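Local coordinates for trehalose-6-phosphate phosphatase (Neosartorya fumigata, PDB 5DXL), which is a phosphatase of the haloacid dehalogenase (HAD) superfamily, with a Rossmann-like core sheet and a smaller cap domain built on an antiparallel sheet, at residues R136-W141 against N180-P185. Numbering follows the deposited sequence.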
ATOM      1  N   ARG A 136     -14.480   5.688  -9.188  1.00 30.10           N
ATOM      2  CA  ARG A 136     -13.637   6.728  -9.779  1.00 24.58           C
ATOM      3  C   ARG A 136     -12.621   6.120 -10.729  1.00 25.92           C
ATOM      4  O   ARG A 136     -12.466   6.555 -11.875  1.00 25.15           O
ATOM      5  CB  ARG A 136     -12.911   7.528  -8.691  1.00 31.43           C
ATOM      6  CG  ARG A 136     -12.158   8.753  -9.217  1.00 35.32           C
ATOM      7  CD  ARG A 136     -10.965   9.145  -8.329  1.00 32.30           C
ATOM      8  NE  ARG A 136     -11.315   9.207  -6.917  1.00 32.14           N
ATOM      9  CZ  ARG A 136     -11.848  10.272  -6.329  1.00 37.16           C
ATOM     10  NH1 ARG A 136     -12.089  11.365  -7.041  1.00 34.13           N
ATOM     11  NH2 ARG A 136     -12.136  10.246  -5.033  1.00 34.61           N
ATOM     12  N   VAL A 137     -11.937   5.089 -10.256  1.00 18.38           N
ATOM     13  CA  VAL A 137     -10.806   4.588 -10.995  1.00 18.51           C
ATOM     14  C   VAL A 137     -10.970   3.117 -11.384  1.00 20.58           C
ATOM     15  O   VAL A 137     -10.317   2.633 -12.311  1.00 28.16           O
ATOM     16  CB  VAL A 137      -9.529   4.786 -10.194  1.00 27.59           C
ATOM     17  CG1 VAL A 137      -8.372   4.941 -11.122  1.00 27.54           C
ATOM     18  CG2 VAL A 137      -9.653   6.059  -9.375  1.00 28.13           C
ATOM     19  N   ALA A 138     -11.844   2.397 -10.697  1.00 14.83           N
ATOM     20  CA  ALA A 138     -12.017   0.992 -11.034  1.00 14.46           C
ATOM     21  C   ALA A 138     -13.414   0.714 -11.552  1.00 15.02           C
ATOM     22  O   ALA A 138     -14.387   1.243 -11.035  1.00 15.26           O
ATOM     23  CB  ALA A 138     -11.723   0.121  -9.837  1.00 15.81           C
ATOM     24  N   LEU A 139     -13.505  -0.146 -12.566  1.00 10.59           N
ATOM     25  CA  LEU A 139     -14.798  -0.551 -13.109  1.00 10.73           C
ATOM     26  C   LEU A 139     -14.969  -2.038 -12.867  1.00  9.92           C
ATOM     27  O   LEU A 139     -14.071  -2.816 -13.165  1.00 12.18           O
ATOM     28  CB  LEU A 139     -14.889  -0.241 -14.606  1.00 10.72           C
ATOM     29  CG  LEU A 139     -14.786   1.230 -15.027  1.00 14.57           C
ATOM     30  CD1 LEU A 139     -14.894   1.364 -16.537  1.00 14.21           C
ATOM     31  CD2 LEU A 139     -15.846   2.033 -14.345  1.00 21.52           C
ATOM     32  N   THR A 140     -16.112  -2.424 -12.317  1.00  7.94           N
ATOM     33  CA  THR A 140     -16.307  -3.817 -11.924  1.00 10.02           C
ATOM     34  C   THR A 140     -17.597  -4.392 -12.493  1.00 10.48           C
ATOM     35  O   THR A 140     -18.672  -3.803 -12.358  1.00 12.04           O
ATOM     36  CB  THR A 140     -16.317  -3.963 -10.389  1.00 12.87           C
ATOM     37  OG1 THR A 140     -15.123  -3.381  -9.855  1.00 15.21           O
ATOM     38  CG2 THR A 140     -16.351  -5.441 -10.007  1.00 12.03           C
ATOM     39  N   TRP A 141     -17.477  -5.545 -13.147  1.00 10.59           N
ATOM     40  CA  TRP A 141     -18.640  -6.263 -13.647  1.00 11.95           C
ATOM     41  C   TRP A 141     -19.005  -7.373 -12.663  1.00  9.26           C
ATOM     42  O   TRP A 141     -18.190  -8.241 -12.396  1.00 10.72           O
ATOM     43  CB  TRP A 141     -18.357  -6.840 -15.045  1.00 11.98           C
ATOM     44  CG  TRP A 141     -19.575  -7.438 -15.673  1.00  9.97           C
ATOM     45  CD1 TRP A 141     -20.766  -6.809 -15.899  1.00 10.51           C
ATOM     46  CD2 TRP A 141     -19.735  -8.782 -16.154  1.00 13.60           C
ATOM     47  NE1 TRP A 141     -21.655  -7.677 -16.497  1.00 13.16           N
ATOM     48  CE2 TRP A 141     -21.044  -8.890 -16.659  1.00 12.12           C
ATOM     49  CE3 TRP A 141     -18.896  -9.896 -16.210  1.00 13.00           C
ATOM     50  CZ2 TRP A 141     -21.536 -10.075 -17.210  1.00 13.22           C
ATOM     51  CZ3 TRP A 141     -19.391 -11.077 -16.761  1.00 15.12           C
ATOM     52  CH2 TRP A 141     -20.693 -11.150 -17.249  1.00 12.97           C
ATOM     53  N   ASN A 180     -16.776 -11.598  -9.993  1.00 12.06           N
ATOM     54  CA  ASN A 180     -16.659 -10.305 -10.658  1.00 11.16           C
ATOM     55  C   ASN A 180     -15.420 -10.211 -11.536  1.00 13.99           C
ATOM     56  O   ASN A 180     -14.483 -11.002 -11.412  1.00 14.39           O
ATOM     57  CB  ASN A 180     -16.697  -9.137  -9.626  1.00 11.97           C
ATOM     58  CG  ASN A 180     -15.382  -8.943  -8.849  1.00 17.59           C
ATOM     59  OD1 ASN A 180     -14.289  -8.906  -9.415  1.00 17.00           O
ATOM     60  ND2 ASN A 180     -15.507  -8.751  -7.537  1.00 22.74           N
ATOM     61  N   LEU A 181     -15.450  -9.240 -12.441  1.00 11.52           N
ATOM     62  CA  LEU A 181     -14.287  -8.841 -13.218  1.00 12.31           C
ATOM     63  C   LEU A 181     -14.039  -7.371 -12.950  1.00 13.23           C
ATOM     64  O   LEU A 181     -14.973  -6.582 -12.981  1.00 16.50           O
ATOM     65  CB  LEU A 181     -14.510  -9.046 -14.713  1.00 14.37           C
ATOM     66  CG  LEU A 181     -14.509 -10.434 -15.326  1.00 20.83           C
ATOM     67  CD1 LEU A 181     -14.538 -10.263 -16.853  1.00 19.19           C
ATOM     68  CD2 LEU A 181     -13.277 -11.201 -14.879  1.00 22.09           C
ATOM     69  N   GLU A 182     -12.789  -6.998 -12.723  1.00 12.09           N
ATOM     70  CA  GLU A 182     -12.471  -5.595 -12.460  1.00 13.00           C
ATOM     71  C   GLU A 182     -11.346  -5.114 -13.364  1.00 13.73           C
ATOM     72  O   GLU A 182     -10.388  -5.843 -13.612  1.00 16.39           O
ATOM     73  CB  GLU A 182     -12.087  -5.418 -10.996  1.00 13.34           C
ATOM     74  CG  GLU A 182     -11.683  -4.002 -10.600  1.00 15.84           C
ATOM     75  CD  GLU A 182     -11.358  -3.915  -9.119  1.00 28.33           C
ATOM     76  OE1 GLU A 182     -11.750  -4.834  -8.367  1.00 35.86           O
ATOM     77  OE2 GLU A 182     -10.705  -2.946  -8.705  1.00 23.73           O
ATOM     78  N   VAL A 183     -11.477  -3.890 -13.870  1.00 12.08           N
ATOM     79  CA  VAL A 183     -10.390  -3.241 -14.586  1.00 11.97           C
ATOM     80  C   VAL A 183      -9.996  -1.995 -13.814  1.00 10.14           C
ATOM     81  O   VAL A 183     -10.849  -1.210 -13.427  1.00 12.44           O
ATOM     82  CB  VAL A 183     -10.782  -2.859 -16.022  1.00 11.70           C
ATOM     83  CG1 VAL A 183      -9.586  -2.290 -16.757  1.00 13.71           C
ATOM     84  CG2 VAL A 183     -11.322  -4.097 -16.766  1.00 14.06           C
ATOM     85  N   ARG A 184      -8.701  -1.838 -13.598  1.00 12.84           N
ATOM     86  CA  ARG A 184      -8.188  -0.684 -12.865  1.00 13.19           C
ATOM     87  C   ARG A 184      -6.767  -0.370 -13.318  1.00 12.56           C
ATOM     88  O   ARG A 184      -6.093  -1.209 -13.914  1.00 14.55           O
ATOM     89  CB  ARG A 184      -8.216  -0.976 -11.368  1.00 16.28           C
ATOM     90  CG  ARG A 184      -7.203  -2.019 -10.995  1.00 21.68           C
ATOM     91  CD  ARG A 184      -7.324  -2.450  -9.561  1.00 29.25           C
ATOM     92  NE  ARG A 184      -6.146  -3.215  -9.183  1.00 34.45           N
ATOM     93  CZ  ARG A 184      -5.948  -3.727  -7.978  1.00 37.50           C
ATOM     94  NH1 ARG A 184      -6.864  -3.563  -7.032  1.00 35.51           N
ATOM     95  NH2 ARG A 184      -4.833  -4.399  -7.722  1.00 33.62           N
ATOM     96  N   PRO A 185      -6.290   0.846 -13.034  1.00 12.33           N
ATOM     97  CA  PRO A 185      -4.932   1.186 -13.464  1.00 15.26           C
ATOM     98  C   PRO A 185      -3.876   0.356 -12.747  1.00 16.04           C
ATOM     99  O   PRO A 185      -4.080  -0.044 -11.597  1.00 14.92           O
ATOM    100  CB  PRO A 185      -4.802   2.663 -13.078  1.00 15.76           C
ATOM    101  CG  PRO A 185      -6.187   3.151 -13.030  1.00 13.71           C
ATOM    102  CD  PRO A 185      -6.988   2.005 -12.467  1.00 14.44           C
TER
HETATM  103  O   HOH W   1     -14.053  -4.301  -7.581  1.00 33.23           O
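Leu-139 and Val-183 face each other as an antiparallel hydrogen-bonded pair, as do Trp-141 and Leu-181, and each pair exchanges two backbone bonds. Leu-139 N reaches Val-183 O at 3.0 Å, whereas Trp-141 N to Leu-181 O is the shortest of the four at 2.7 Å. Between them Thr-140 and Glu-182 form a non-hydrogen-bonded pair, where CA-H groups approach carbonyls instead: Thr-140 CA lies 3.2 Å from Leu-181 O.

The polar side-chain contact is on the face of Thr-140 and Glu-182. With CG anti to its backbone N (chi1 178°), the Glu-182 side chain crosses that of Thr-140 obliquely, its CG 3.6 Å from Thr-140 OG1. At the end of the chain Glu-182 OE2 lies 3.4 Å from Ala-138 CB. A water joins the two side chains, donating to Glu-182 OE1 and lying 2.7 Å from Thr-140 OG1. The other branch of the threonine, CG2, rests on Asn-180 CB.

Apolar contacts gather elsewhere. Val-137 CG1 presses on Pro-185 CG at 3.4 Å, tight for two carbons, the side chains crossing at about a right angle; Val-137 O is buried here without a polar partner. On the face opposite Thr-140, Leu-139, Trp-141, Leu-181 and Val-183 pack against helices 112-125 and 148-164, and the indole also meets the ring of Phe-120.

These central strands of the four-stranded cap sheet thus combine a helix-covered apolar face with a polar one, on which a single water couples a carboxylate and a hydroxyl that do not bond directly.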